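Local coordinates for protein FG41 Malonate Semialdehyde Decarboxylase (Coryneform bacterium, PDB 4LHP) that belongs to the tautomerase superfamily of small beta-alpha-beta enzymes and assembles from three copies of its chain, at residues R11-Q15 with P94-A98; R61-I67 with V97-F103. The contacts are given in a common frame with arbitrary orientation. Residue numbers count along the deposited sequence, not the author numbering.

Overall arrangement
Where helices 13-31 and 78-92 pack on the sheet, their connecting loops are tied by hydrogen bonds, as interactions 1 and 2 illustrate on one side of the fold. Their centres lie about 11 Å apart, on the same side of the chain's centre, and they share Val97 and Ala98: the loop that ends helix 78-92 in interaction 1 runs on into strand 102-109 in interaction 2. Arg11 connects them directly. Its NH2 lies 2.8 Å from Ser64 O, a probable hydrogen bond, and its NE packs 3.7 Å from Val66 CG2. Interaction 1 touches no other chain, whereas interaction 2 reaches a neighbouring subunit through Arg61 and Phe103.

Interaction 1: R11-Q15 with P94-A98; sequences RSREQ and PIGVA
Two long side chains at the start of one helix can hold the end of another. Residues 11-15 begin extended at Arg11 and Ser12, then turn into helix 13-31 with Ser12 as N-cap: in the p rotamer its OG accepts from Gln15 N at 2.7 Å. Across from them, 94-98 leaves helix 78-92 in near-helical conformation through Ile95, swings to positive phi at Gly96 (115°/25°) and is extended from Val97. The closest CA pair is Gln15 with Ile95, 7.2 Å. Arg11, with chi1 m and chi2 and chi3 both t, reaches out straight; chi4 near -87° turns its guanidinium so that NH1 donates to Gly96 O at 3.0 Å, with Val97 CG2 over one face, 3.7 Å from NH1. NH2 instead serves Ser64 O and a water bound to Gly96 O and Ala98 N. Gln15, t at chi1 and chi2, sends NE2 to Ile95 O at 3.1 Å, while its OE1 accepts weakly from Arg11 NH1 at 3.3 Å. A second water joins Gln15 NE2 to Gly96 O. Gln15 CG also meets Ile95 CG2 at 4.1 Å. A beta carbon on Gly96 would clash with Gln15 NE2 and crowd the preceding carbonyl. Glycine here is the C-prime residue of the Schellman motif ending helix 78-92; the Ile95 and Gly96 carbonyls are taken up by Gln15 and Arg11 beside the N-cap of helix 13-31.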
loop_
_atom_site.group_PDB
_atom_site.type_symbol
_atom_site.label_atom_id
_atom_site.label_comp_id
_atom_site.label_asym_id
_atom_site.label_seq_id
_atom_site.Cartn_x
_atom_site.Cartn_y
_atom_site.Cartn_z
ATOM N N ARG A 11 -2.293 1.300 21.486
ATOM C CA ARG A 11 -1.638 0.026 21.762
ATOM C C ARG A 11 -0.171 0.261 22.096
ATOM O O ARG A 11 0.503 1.060 21.446
ATOM C CB ARG A 11 -1.769 -0.925 20.570
ATOM C CG ARG A 11 -3.196 -1.378 20.302
ATOM C CD ARG A 11 -3.248 -2.518 19.296
ATOM N NE ARG A 11 -4.621 -2.926 19.005
ATOM C CZ ARG A 11 -5.315 -3.814 19.712
ATOM N NH1 ARG A 11 -4.781 -4.409 20.771
ATOM N NH2 ARG A 11 -6.557 -4.108 19.357
ATOM N N SER A 12 0.318 -0.436 23.116
ATOM C CA SER A 12 1.685 -0.248 23.579
ATOM C C SER A 12 2.683 -0.612 22.487
ATOM O O SER A 12 2.437 -1.514 21.687
ATOM C CB SER A 12 1.950 -1.106 24.815
ATOM O OG SER A 12 2.025 -2.479 24.473
ATOM N N ARG A 13 3.805 0.099 22.459
ATOM C CA ARG A 13 4.901 -0.245 21.566
ATOM C C ARG A 13 5.206 -1.732 21.697
ATOM O O ARG A 13 5.462 -2.416 20.705
ATOM C CB ARG A 13 6.145 0.590 21.876
ATOM N N GLU A 14 5.169 -2.228 22.931
ATOM C CA GLU A 14 5.423 -3.638 23.206
ATOM C C GLU A 14 4.397 -4.523 22.508
ATOM O O GLU A 14 4.754 -5.499 21.848
ATOM C CB GLU A 14 5.408 -3.901 24.713
ATOM N N GLN A 15 3.122 -4.178 22.656
ATOM C CA GLN A 15 2.044 -4.980 22.091
ATOM C C GLN A 15 2.124 -5.020 20.567
ATOM O O GLN A 15 1.912 -6.067 19.960
ATOM C CB GLN A 15 0.680 -4.438 22.522
ATOM C CG GLN A 15 -0.448 -5.446 22.382
ATOM C CD GLN A 15 -1.809 -4.846 22.677
ATOM O OE1 GLN A 15 -2.046 -3.665 22.427
ATOM N NE2 GLN A 15 -2.711 -5.659 23.215
ATOM N N PRO A 94 -4.703 -14.029 22.177
ATOM C CA PRO A 94 -4.014 -13.987 23.472
ATOM C C PRO A 94 -3.174 -12.726 23.649
ATOM O O PRO A 94 -2.890 -12.323 24.778
ATOM C CB PRO A 94 -3.109 -15.222 23.427
ATOM C CG PRO A 94 -2.937 -15.517 21.980
ATOM C CD PRO A 94 -4.246 -15.162 21.356
ATOM N N ILE A 95 -2.782 -12.115 22.536
ATOM C CA ILE A 95 -1.944 -10.923 22.560
ATOM C C ILE A 95 -2.746 -9.676 22.925
ATOM O O ILE A 95 -2.179 -8.672 23.358
ATOM C CB ILE A 95 -1.244 -10.723 21.202
ATOM C CG1 ILE A 95 0.021 -11.580 21.145
ATOM C CG2 ILE A 95 -0.889 -9.261 20.976
ATOM C CD1 ILE A 95 0.619 -11.696 19.770
ATOM N N GLY A 96 -4.062 -9.744 22.756
ATOM C CA GLY A 96 -4.933 -8.641 23.125
ATOM C C GLY A 96 -5.653 -7.999 21.954
ATOM O O GLY A 96 -6.032 -6.829 22.017
ATOM N N VAL A 97 -5.840 -8.758 20.878
ATOM C CA VAL A 97 -6.598 -8.274 19.731
ATOM C C VAL A 97 -7.815 -9.159 19.506
ATOM O O VAL A 97 -7.685 -10.317 19.108
ATOM C CB VAL A 97 -5.751 -8.270 18.447
ATOM C CG1 VAL A 97 -6.552 -7.704 17.283
ATOM C CG2 VAL A 97 -4.468 -7.478 18.653
ATOM N N ALA A 98 -8.996 -8.611 19.768
ATOM C CA ALA A 98 -10.238 -9.345 19.574
ATOM C C ALA A 98 -10.425 -9.678 18.097
ATOM O O ALA A 98 -9.902 -8.983 17.228
ATOM C CB ALA A 98 -11.411 -8.532 20.082
HETATM O O HOH W 1 -8.778 -5.881 20.607
HETATM O O HOH W 2 -5.361 -5.522 24.518
#

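Interaction 2: R61-I67 with V97-F103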
loop_
_atom_site.group_PDB
_atom_site.type_symbol
_atom_site.label_atom_id
_atom_site.label_comp_id
_atom_site.label_asym_id
_atom_site.label_seq_id
_atom_site.Cartn_x
_atom_site.Cartn_y
_atom_site.Cartn_z
ATOM N N ARG A 61 -16.643 -3.079 16.254
ATOM C CA ARG A 61 -15.214 -3.164 16.499
ATOM C C ARG A 61 -14.819 -2.081 17.486
ATOM O O ARG A 61 -15.398 -0.995 17.491
ATOM C CB ARG A 61 -14.431 -2.977 15.199
ATOM C CG ARG A 61 -15.277 -3.066 13.942
ATOM C CD ARG A 61 -14.412 -3.036 12.696
ATOM N NE ARG A 61 -13.561 -4.219 12.588
ATOM C CZ ARG A 61 -13.444 -4.985 11.506
ATOM N NH1 ARG A 61 -14.120 -4.716 10.399
ATOM N NH2 ARG A 61 -12.636 -6.033 11.531
ATOM N N SER A 62 -13.837 -2.374 18.328
ATOM C CA SER A 62 -13.271 -1.350 19.186
ATOM C C SER A 62 -12.540 -0.357 18.295
ATOM O O SER A 62 -12.302 -0.636 17.121
ATOM C CB SER A 62 -12.309 -1.964 20.205
ATOM O OG SER A 62 -11.040 -2.248 19.637
ATOM N N PRO A 63 -12.188 0.810 18.843
ATOM C CA PRO A 63 -11.396 1.766 18.066
ATOM C C PRO A 63 -10.013 1.215 17.732
ATOM O O PRO A 63 -9.388 1.661 16.771
ATOM C CB PRO A 63 -11.277 2.971 19.006
ATOM C CG PRO A 63 -12.421 2.826 19.966
ATOM C CD PRO A 63 -12.585 1.352 20.153
ATOM N N SER A 64 -9.544 0.251 18.518
ATOM C CA SER A 64 -8.195 -0.278 18.349
ATOM C C SER A 64 -8.128 -1.320 17.232
ATOM O O SER A 64 -7.854 -2.495 17.472
ATOM C CB SER A 64 -7.682 -0.866 19.667
ATOM O OG SER A 64 -7.894 0.031 20.747
ATOM N N VAL A 65 -8.369 -0.865 16.007
ATOM C CA VAL A 65 -8.381 -1.730 14.834
ATOM C C VAL A 65 -6.962 -2.101 14.412
ATOM O O VAL A 65 -6.031 -1.321 14.590
ATOM C CB VAL A 65 -9.105 -1.022 13.667
ATOM C CG1 VAL A 65 -8.917 -1.765 12.351
ATOM C CG2 VAL A 65 -10.586 -0.866 13.989
ATOM N N VAL A 66 -6.805 -3.308 13.874
ATOM C CA VAL A 66 -5.533 -3.751 13.316
ATOM C C VAL A 66 -5.753 -4.271 11.899
ATOM O O VAL A 66 -6.417 -5.286 11.692
ATOM C CB VAL A 66 -4.889 -4.852 14.175
ATOM C CG1 VAL A 66 -3.640 -5.401 13.495
ATOM C CG2 VAL A 66 -4.569 -4.315 15.564
ATOM N N ILE A 67 -5.191 -3.559 10.929
ATOM C CA ILE A 67 -5.364 -3.891 9.520
ATOM C C ILE A 67 -4.074 -4.469 8.953
ATOM O O ILE A 67 -3.026 -3.826 8.989
ATOM C CB ILE A 67 -5.790 -2.648 8.713
ATOM C CG1 ILE A 67 -7.208 -2.237 9.117
ATOM C CG2 ILE A 67 -5.727 -2.924 7.218
ATOM C CD1 ILE A 67 -7.677 -0.941 8.509
ATOM N N VAL A 97 -5.840 -8.758 20.878
ATOM C CA VAL A 97 -6.598 -8.274 19.731
ATOM C C VAL A 97 -7.815 -9.159 19.506
ATOM O O VAL A 97 -7.685 -10.317 19.108
ATOM C CB VAL A 97 -5.751 -8.270 18.447
ATOM C CG1 VAL A 97 -6.552 -7.704 17.283
ATOM C CG2 VAL A 97 -4.468 -7.478 18.653
ATOM N N ALA A 98 -8.996 -8.611 19.768
ATOM C CA ALA A 98 -10.238 -9.345 19.574
ATOM C C ALA A 98 -10.425 -9.678 18.097
ATOM O O ALA A 98 -9.902 -8.983 17.228
ATOM C CB ALA A 98 -11.411 -8.532 20.082
ATOM N N GLY A 99 -11.173 -10.740 17.821
ATOM C CA GLY A 99 -11.419 -11.164 16.454
ATOM C C GLY A 99 -12.131 -10.091 15.656
ATOM O O GLY A 99 -11.983 -10.001 14.438
ATOM N N SER A 100 -12.906 -9.270 16.354
ATOM C CA SER A 100 -13.688 -8.219 15.721
ATOM C C SER A 100 -12.809 -7.082 15.215
ATOM O O SER A 100 -13.224 -6.295 14.363
ATOM C CB SER A 100 -14.690 -7.658 16.724
ATOM O OG SER A 100 -14.012 -7.146 17.858
ATOM N N ASP A 101 -11.594 -6.998 15.745
ATOM C CA ASP A 101 -10.733 -5.853 15.493
ATOM C C ASP A 101 -9.653 -6.150 14.461
ATOM O O ASP A 101 -8.756 -5.335 14.241
ATOM C CB ASP A 101 -10.096 -5.397 16.804
ATOM C CG ASP A 101 -11.121 -4.883 17.800
ATOM O OD1 ASP A 101 -12.274 -4.632 17.387
ATOM O OD2 ASP A 101 -10.776 -4.727 18.989
ATOM N N VAL A 102 -9.740 -7.315 13.826
ATOM C CA VAL A 102 -8.776 -7.689 12.801
ATOM C C VAL A 102 -9.385 -7.549 11.413
ATOM O O VAL A 102 -10.551 -7.879 11.194
ATOM C CB VAL A 102 -8.290 -9.138 12.983
ATOM C CG1 VAL A 102 -7.159 -9.442 12.011
ATOM C CG2 VAL A 102 -7.841 -9.371 14.413
ATOM N N PHE A 103 -8.584 -7.052 10.481
ATOM C CA PHE A 103 -8.983 -6.950 9.085
ATOM C C PHE A 103 -7.761 -7.261 8.233
ATOM O O PHE A 103 -6.709 -6.644 8.399
ATOM C CB PHE A 103 -9.517 -5.548 8.783
ATOM C CG PHE A 103 -9.932 -5.350 7.353
ATOM C CD1 PHE A 103 -11.263 -5.465 6.982
ATOM C CD2 PHE A 103 -8.994 -5.044 6.381
ATOM C CE1 PHE A 103 -11.649 -5.278 5.667
ATOM C CE2 PHE A 103 -9.374 -4.857 5.064
ATOM C CZ PHE A 103 -10.704 -4.978 4.708
#
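A loop side chain can bridge two strands just before they pair; here Asp101 does so. Arg61 comes first: its side chain folds over the turn at 98-101, NE donating a weak hydrogen bond to Ser100 O at 2.8 Å, while NH1 binds Glu53 O. Ser62 grips the Asp101 carboxylate with two groups, N to OD1 at 2.9 Å and OG to OD2 at 2.6 Å. Ser100 OG also bonds to OD1, so both carboxylate oxygens are engaged. At Ser64, the centre of an inverse gamma turn, the chain redirects into the strand and OG pairs with Asp10. Beyond Val65, true pairing begins: Val66 N donates to Asp101 O at 2.8 Å and Val66 O accepts from Phe103 N at 3.0 Å, so that Val66 straddles Val102 in parallel register. Its CG2 also packs on Val97 CG1 at 4.3 Å. Ile67, opposite Phe103, turns its side chain to the other sheet face, where CG2 meets Phe103 CD2 at 4.0 Å. These are the first rungs of a beta-alpha-beta unit: helix 78-92 covers Val102 and Val97, strand 2-8 flanks 66-73, and Phe39 and Phe116 of a neighbouring subunit meet the Phe103 ring.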